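Local atomic coordinates of flap endonuclease 1 (Desulfurococcus amylolyticus, PDB entry 3ORY), a protein that probably cleaves 5' flaps from branched DNA, as flap endonucleases of the XPG family do in replication and repair. Residues A[17-20]-A[21-25]; A[275-278]-A[279-283]. All blocks are in the same frame, centred on the assembly; numbering follows the deposited sequence.

Contact 1 (A[17-20]-A[21-25]); sequences DIIP and GEAKT
Pro20 sits against Ala23 at the start of a tight turn, its CD 3.9 Å from Ala23 CB. The same two residues share a backbone bond, Ala23 N to Pro20 O at 3.0 Å, with the donor well above the carbonyl plane (52°). Proline suits this first position: its fixed phi fits the extended backbone that leads into the turn, and the CD corner of its puckered ring meets the small methyl of Ala23; the ring also touches Leu229 and Gln232 of helix 226-233. Ile19 is buried and offers its CG2 branch to the turn, 4.2 Å from Ala23 CB. Lys24 reaches back across this branch. Its CG stands between backbone N and carbonyl carbon (chi1 52°), and the chain, extended beyond CG, lays CD 3.9 Å from Ile19 CG2 and brings NZ to 3.5 Å from Ile19 O. A serine in place of Lys24 would probably uncover Ile19 CG2 on this side and leave Ile19 O without a nearby positive charge. A weak bond from Lys24 N to Gly21 O, 3.3 Å, continues the winding. This is a short 3-10 turn that delivers the chain into strand 24-26, which pairs antiparallel with strand 216-225 in the mixed sheet.

Contact 2 (A[275-278]-A[279-283]); sequences EKIP and KPILK. With PO4 (phosphate ion), chain D.
Lys279 and Glu275 meet because each chain folds back at its second torsion: Lys279 kinks there (chi2 -71°) and then extends, while Glu275 bends at the same torsion (chi2 -54°). Their ends thus approach although the CB atoms of both set off away from the partner segment. The ammonium NZ of Lys279 comes 3.7 Å from Glu275 OE2, a long salt bridge, and makes a weak hydrogen bond to Glu275 O. A water extends this polar side: it accepts from Lys279 NZ and appears to donate to Ile277 O, 2.7 Å away, linking an exposed lysine to the backbone ahead of the turn. Glu275 also gives its backbone N-H to O4 of a phosphate ion, probably from the crystallisation liquor, over 2.9 Å and almost straight (177°); Ile274 N and Lys294 NZ hold the same ion.

Lys279 is also the second residue of a type I beta turn, Pro278 to Ile281, closed by Ile281 N to Pro278 O at 3.0 Å and followed by a second bond, Leu282 N to Lys279 O. Pro280, third in the turn, is tolerated because the closing bond needs no N-H from it and its phi is within proline's range. The turn follows helix 261-271, which with helix 237-247 probably forms the helix-two-turn-helix element used by this family to hold double-stranded DNA.

The apolar side is led by Ile277, buried against Leu246, Leu267 and Tyr271. Its CG2 lies 3.8 Å from Leu282 CG and 3.9 Å from Ile281 CB, and both side chains cross that of Ile277 at about a right angle. A beta-branched residue serves here because one branch, CG2, can touch both partners. Leu282 also reaches Leu246 and Phe256, while Pro278 CB meets Ile281 CG1 at 4.2 Å.

How the contacts relate
Contacts 1 and 2 lie in series along the chain, with centres 27 Å apart and nearest atoms about 13 Å apart, so they do not touch. What joins them is helix 261-271: Ile18, in the segment of contact 1, meets Pro261, Lys262 and Leu265 of it, whereas Ile277 and Ile281 of contact 2 rest on Leu267. Contact 1 is also packed on helix 226-233 and leads into the sheet, its centre about 18 Å from that of the chain; contact 2 is a surface feature, about 31 Å out. The phosphate ion, probably from the crystallisation liquor, is bound at contact 2.

Contact 1 (A[17-20]-A[21-25])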
ATOM      1  N   ASP A  17      11.689   0.091  10.186  1.00 37.54           N
ATOM      2  CA  ASP A  17      12.742  -0.237  11.141  1.00 39.02           C
ATOM      3  C   ASP A  17      12.769   0.593  12.429  1.00 38.38           C
ATOM      4  O   ASP A  17      13.685   0.431  13.236  1.00 38.38           O
ATOM      5  CB  ASP A  17      14.126  -0.359  10.486  1.00 40.57           C
ATOM      6  CG  ASP A  17      14.415   0.748   9.508  1.00 43.06           C
ATOM      7  OD1 ASP A  17      14.175   1.929   9.857  1.00 45.03           O
ATOM      8  OD2 ASP A  17      14.880   0.422   8.388  1.00 45.11           O
ATOM      9  N   ILE A  18      11.772   1.461  12.633  1.00 36.76           N
ATOM     10  CA  ILE A  18      11.600   2.068  13.954  1.00 36.43           C
ATOM     11  C   ILE A  18      10.415   1.506  14.740  1.00 36.28           C
ATOM     12  O   ILE A  18      10.239   1.856  15.905  1.00 36.14           O
ATOM     13  CB  ILE A  18      11.569   3.630  13.958  1.00 36.06           C
ATOM     14  CG1 ILE A  18      10.332   4.170  13.228  1.00 35.20           C
ATOM     15  CG2 ILE A  18      12.864   4.201  13.394  1.00 35.92           C
ATOM     16  CD1 ILE A  18      10.000   5.636  13.581  1.00 33.62           C
ATOM     17  N   ILE A  19       9.618   0.633  14.129  1.00 35.64           N
ATOM     18  CA  ILE A  19       8.504   0.017  14.858  1.00 35.76           C
ATOM     19  C   ILE A  19       9.020  -1.001  15.895  1.00 36.95           C
ATOM     20  O   ILE A  19       9.612  -2.004  15.519  1.00 37.15           O
ATOM     21  CB  ILE A  19       7.494  -0.696  13.927  1.00 35.14           C
ATOM     22  CG1 ILE A  19       7.002   0.234  12.796  1.00 34.15           C
ATOM     23  CG2 ILE A  19       6.332  -1.260  14.747  1.00 35.03           C
ATOM     24  CD1 ILE A  19       6.268   1.502  13.266  1.00 31.88           C
ATOM     25  N   PRO A  20       8.781  -0.748  17.197  1.00 37.84           N
ATOM     26  CA  PRO A  20       9.232  -1.725  18.194  1.00 39.13           C
ATOM     27  C   PRO A  20       8.357  -2.982  18.201  1.00 40.14           C
ATOM     28  O   PRO A  20       7.181  -2.928  17.812  1.00 39.09           O
ATOM     29  CB  PRO A  20       9.122  -0.981  19.529  1.00 39.13           C
ATOM     30  CG  PRO A  20       8.309   0.257  19.267  1.00 38.75           C
ATOM     31  CD  PRO A  20       8.012   0.361  17.793  1.00 37.19           C
ATOM     32  N   GLY A  21       8.950  -4.099  18.633  1.00 41.33           N
ATOM     33  CA  GLY A  21       8.270  -5.390  18.722  1.00 42.41           C
ATOM     34  C   GLY A  21       6.956  -5.365  19.479  1.00 42.87           C
ATOM     35  O   GLY A  21       5.987  -6.004  19.065  1.00 42.79           O
ATOM     36  N   GLU A  22       6.917  -4.618  20.579  1.00 43.44           N
ATOM     37  CA  GLU A  22       5.716  -4.534  21.417  1.00 44.58           C
ATOM     38  C   GLU A  22       4.533  -3.846  20.725  1.00 43.72           C
ATOM     39  O   GLU A  22       3.390  -3.972  21.173  1.00 43.86           O
ATOM     40  CB  GLU A  22       6.013  -3.812  22.734  1.00 45.08           C
ATOM     41  CG  GLU A  22       7.086  -4.460  23.602  1.00 48.81           C
ATOM     42  CD  GLU A  22       8.471  -3.841  23.411  1.00 51.65           C
ATOM     43  OE1 GLU A  22       8.854  -3.518  22.256  1.00 51.12           O
ATOM     44  OE2 GLU A  22       9.178  -3.686  24.436  1.00 53.17           O
ATOM     45  N   ALA A  23       4.814  -3.124  19.642  1.00 43.16           N
ATOM     46  CA  ALA A  23       3.792  -2.347  18.929  1.00 42.73           C
ATOM     47  C   ALA A  23       3.152  -3.090  17.746  1.00 42.72           C
ATOM     48  O   ALA A  23       2.115  -2.665  17.222  1.00 42.12           O
ATOM     49  CB  ALA A  23       4.376  -1.005  18.475  1.00 42.26           C
ATOM     50  N   LYS A  24       3.771  -4.194  17.326  1.00 43.29           N
ATOM     51  CA  LYS A  24       3.237  -4.996  16.228  1.00 43.79           C
ATOM     52  C   LYS A  24       2.840  -6.398  16.680  1.00 44.83           C
ATOM     53  O   LYS A  24       3.496  -6.995  17.535  1.00 45.26           O
ATOM     54  CB  LYS A  24       4.208  -5.052  15.042  1.00 43.61           C
ATOM     55  CG  LYS A  24       5.617  -5.469  15.387  1.00 45.26           C
ATOM     56  CD  LYS A  24       6.582  -5.165  14.246  1.00 45.98           C
ATOM     57  CE  LYS A  24       8.025  -5.230  14.756  1.00 46.37           C
ATOM     58  NZ  LYS A  24       9.009  -4.950  13.683  1.00 46.53           N
ATOM     59  N   THR A  25       1.742  -6.897  16.123  1.00 44.88           N
ATOM     60  CA  THR A  25       1.290  -8.258  16.378  1.00 46.03           C
ATOM     61  C   THR A  25       1.281  -9.008  15.059  1.00 46.55           C
ATOM     62  O   THR A  25       0.596  -8.598  14.118  1.00 45.73           O
ATOM     63  CB  THR A  25      -0.127  -8.275  16.979  1.00 45.76           C
ATOM     64  OG1 THR A  25      -0.137  -7.510  18.182  1.00 45.91           O
ATOM     65  CG2 THR A  25      -0.569  -9.689  17.295  1.00 46.91           C
TER

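Contact 2 (A[275-278]-A[279-283])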
ATOM      1  N   GLU A 275      11.027  22.274  14.798  1.00 35.16           N
ATOM      2  CA  GLU A 275      11.414  23.692  14.757  1.00 37.37           C
ATOM      3  C   GLU A 275      12.667  24.045  15.567  1.00 38.67           C
ATOM      4  O   GLU A 275      13.360  25.021  15.248  1.00 39.07           O
ATOM      5  CB  GLU A 275      10.240  24.615  15.135  1.00 37.88           C
ATOM      6  CG  GLU A 275       9.150  24.759  14.044  1.00 39.68           C
ATOM      7  CD  GLU A 275       9.676  25.197  12.658  1.00 44.20           C
ATOM      8  OE1 GLU A 275       8.846  25.542  11.785  1.00 46.38           O
ATOM      9  OE2 GLU A 275      10.903  25.207  12.419  1.00 47.26           O
ATOM     10  N   LYS A 276      12.957  23.237  16.585  1.00 39.37           N
ATOM     11  CA  LYS A 276      14.129  23.432  17.445  1.00 40.98           C
ATOM     12  C   LYS A 276      15.377  22.656  16.995  1.00 41.54           C
ATOM     13  O   LYS A 276      16.478  22.918  17.495  1.00 41.84           O
ATOM     14  CB  LYS A 276      13.793  23.064  18.888  1.00 41.10           C
ATOM     15  CG  LYS A 276      12.862  24.046  19.565  1.00 42.33           C
ATOM     16  CD  LYS A 276      12.491  23.559  20.941  1.00 44.68           C
ATOM     17  CE  LYS A 276      12.059  24.718  21.815  1.00 46.46           C
ATOM     18  NZ  LYS A 276      11.985  24.283  23.234  1.00 48.92           N
ATOM     19  N   ILE A 277      15.207  21.690  16.084  1.00 41.41           N
ATOM     20  CA  ILE A 277      16.353  20.952  15.514  1.00 41.79           C
ATOM     21  C   ILE A 277      17.329  21.994  14.962  1.00 42.70           C
ATOM     22  O   ILE A 277      16.912  22.888  14.219  1.00 42.13           O
ATOM     23  CB  ILE A 277      15.920  19.937  14.404  1.00 41.16           C
ATOM     24  CG1 ILE A 277      15.000  18.861  14.981  1.00 40.37           C
ATOM     25  CG2 ILE A 277      17.141  19.266  13.732  1.00 41.13           C
ATOM     26  CD1 ILE A 277      14.445  17.882  13.939  1.00 38.78           C
ATOM     27  N   PRO A 278      18.623  21.913  15.350  1.00 44.31           N
ATOM     28  CA  PRO A 278      19.537  22.950  14.868  1.00 45.52           C
ATOM     29  C   PRO A 278      19.500  22.997  13.348  1.00 46.29           C
ATOM     30  O   PRO A 278      19.523  21.946  12.692  1.00 46.15           O
ATOM     31  CB  PRO A 278      20.912  22.489  15.380  1.00 46.31           C
ATOM     32  CG  PRO A 278      20.620  21.573  16.512  1.00 45.68           C
ATOM     33  CD  PRO A 278      19.332  20.882  16.129  1.00 44.70           C
ATOM     34  N   LYS A 279      19.411  24.212  12.810  1.00 47.21           N
ATOM     35  CA  LYS A 279      19.221  24.440  11.377  1.00 48.00           C
ATOM     36  C   LYS A 279      20.200  23.704  10.440  1.00 48.31           C
ATOM     37  O   LYS A 279      19.771  23.214   9.393  1.00 48.11           O
ATOM     38  CB  LYS A 279      19.204  25.947  11.062  1.00 48.75           C
ATOM     39  CG  LYS A 279      18.182  26.763  11.860  1.00 50.27           C
ATOM     40  CD  LYS A 279      16.744  26.483  11.419  1.00 51.46           C
ATOM     41  CE  LYS A 279      15.749  27.017  12.446  1.00 52.43           C
ATOM     42  NZ  LYS A 279      14.412  26.360  12.325  1.00 51.16           N
ATOM     43  N   PRO A 280      21.506  23.622  10.805  1.00 49.08           N
ATOM     44  CA  PRO A 280      22.467  22.936   9.914  1.00 49.40           C
ATOM     45  C   PRO A 280      22.161  21.453   9.671  1.00 48.71           C
ATOM     46  O   PRO A 280      22.587  20.900   8.654  1.00 48.81           O
ATOM     47  CB  PRO A 280      23.804  23.070  10.657  1.00 50.17           C
ATOM     48  CG  PRO A 280      23.633  24.228  11.560  1.00 50.61           C
ATOM     49  CD  PRO A 280      22.190  24.222  11.971  1.00 49.53           C
ATOM     50  N   ILE A 281      21.439  20.827  10.601  1.00 47.86           N
ATOM     51  CA  ILE A 281      21.085  19.407  10.512  1.00 47.23           C
ATOM     52  C   ILE A 281      20.079  19.150   9.381  1.00 46.68           C
ATOM     53  O   ILE A 281      20.114  18.106   8.739  1.00 45.80           O
ATOM     54  CB  ILE A 281      20.533  18.874  11.879  1.00 47.12           C
ATOM     55  CG1 ILE A 281      21.546  19.102  13.021  1.00 47.68           C
ATOM     56  CG2 ILE A 281      20.099  17.404  11.789  1.00 46.39           C
ATOM     57  CD1 ILE A 281      22.919  18.463  12.810  1.00 48.25           C
ATOM     58  N   LEU A 282      19.205  20.120   9.138  1.00 46.83           N
ATOM     59  CA  LEU A 282      18.121  19.962   8.175  1.00 47.18           C
ATOM     60  C   LEU A 282      18.429  20.680   6.870  1.00 48.23           C
ATOM     61  O   LEU A 282      18.478  21.908   6.827  1.00 48.60           O
ATOM     62  CB  LEU A 282      16.796  20.468   8.760  1.00 46.14           C
ATOM     63  CG  LEU A 282      16.246  19.831  10.039  1.00 45.61           C
ATOM     64  CD1 LEU A 282      14.881  20.420  10.379  1.00 44.36           C
ATOM     65  CD2 LEU A 282      16.155  18.324   9.936  1.00 43.93           C
ATOM     66  N   LYS A 283      18.641  19.898   5.818  1.00 49.66           N
ATOM     67  CA  LYS A 283      18.948  20.419   4.488  1.00 51.57           C
ATOM     68  C   LYS A 283      17.819  20.033   3.529  1.00 51.81           C
ATOM     69  O   LYS A 283      17.524  18.844   3.346  1.00 51.59           O
ATOM     70  CB  LYS A 283      20.279  19.852   3.978  1.00 52.34           C
ATOM     71  CG  LYS A 283      21.396  19.765   5.017  1.00 54.45           C
ATOM     72  CD  LYS A 283      22.575  18.954   4.488  1.00 58.25           C
ATOM     73  CE  LYS A 283      23.630  18.717   5.564  1.00 60.20           C
ATOM     74  NZ  LYS A 283      24.779  17.940   5.018  1.00 62.16           N
TER
HETATM   75  P   PO4 D 356       7.128  21.506  15.130  1.00 28.12           P
HETATM   76  O1  PO4 D 356       7.488  21.694  13.673  1.00 28.89           O
HETATM   77  O2  PO4 D 356       6.191  22.602  15.554  1.00 28.46           O
HETATM   78  O3  PO4 D 356       6.446  20.187  15.330  1.00 27.21           O
HETATM   79  O4  PO4 D 356       8.420  21.552  15.907  1.00 27.56           O
HETATM   80  O   HOH W   1      14.659  23.289  12.700  1.00 40.97           O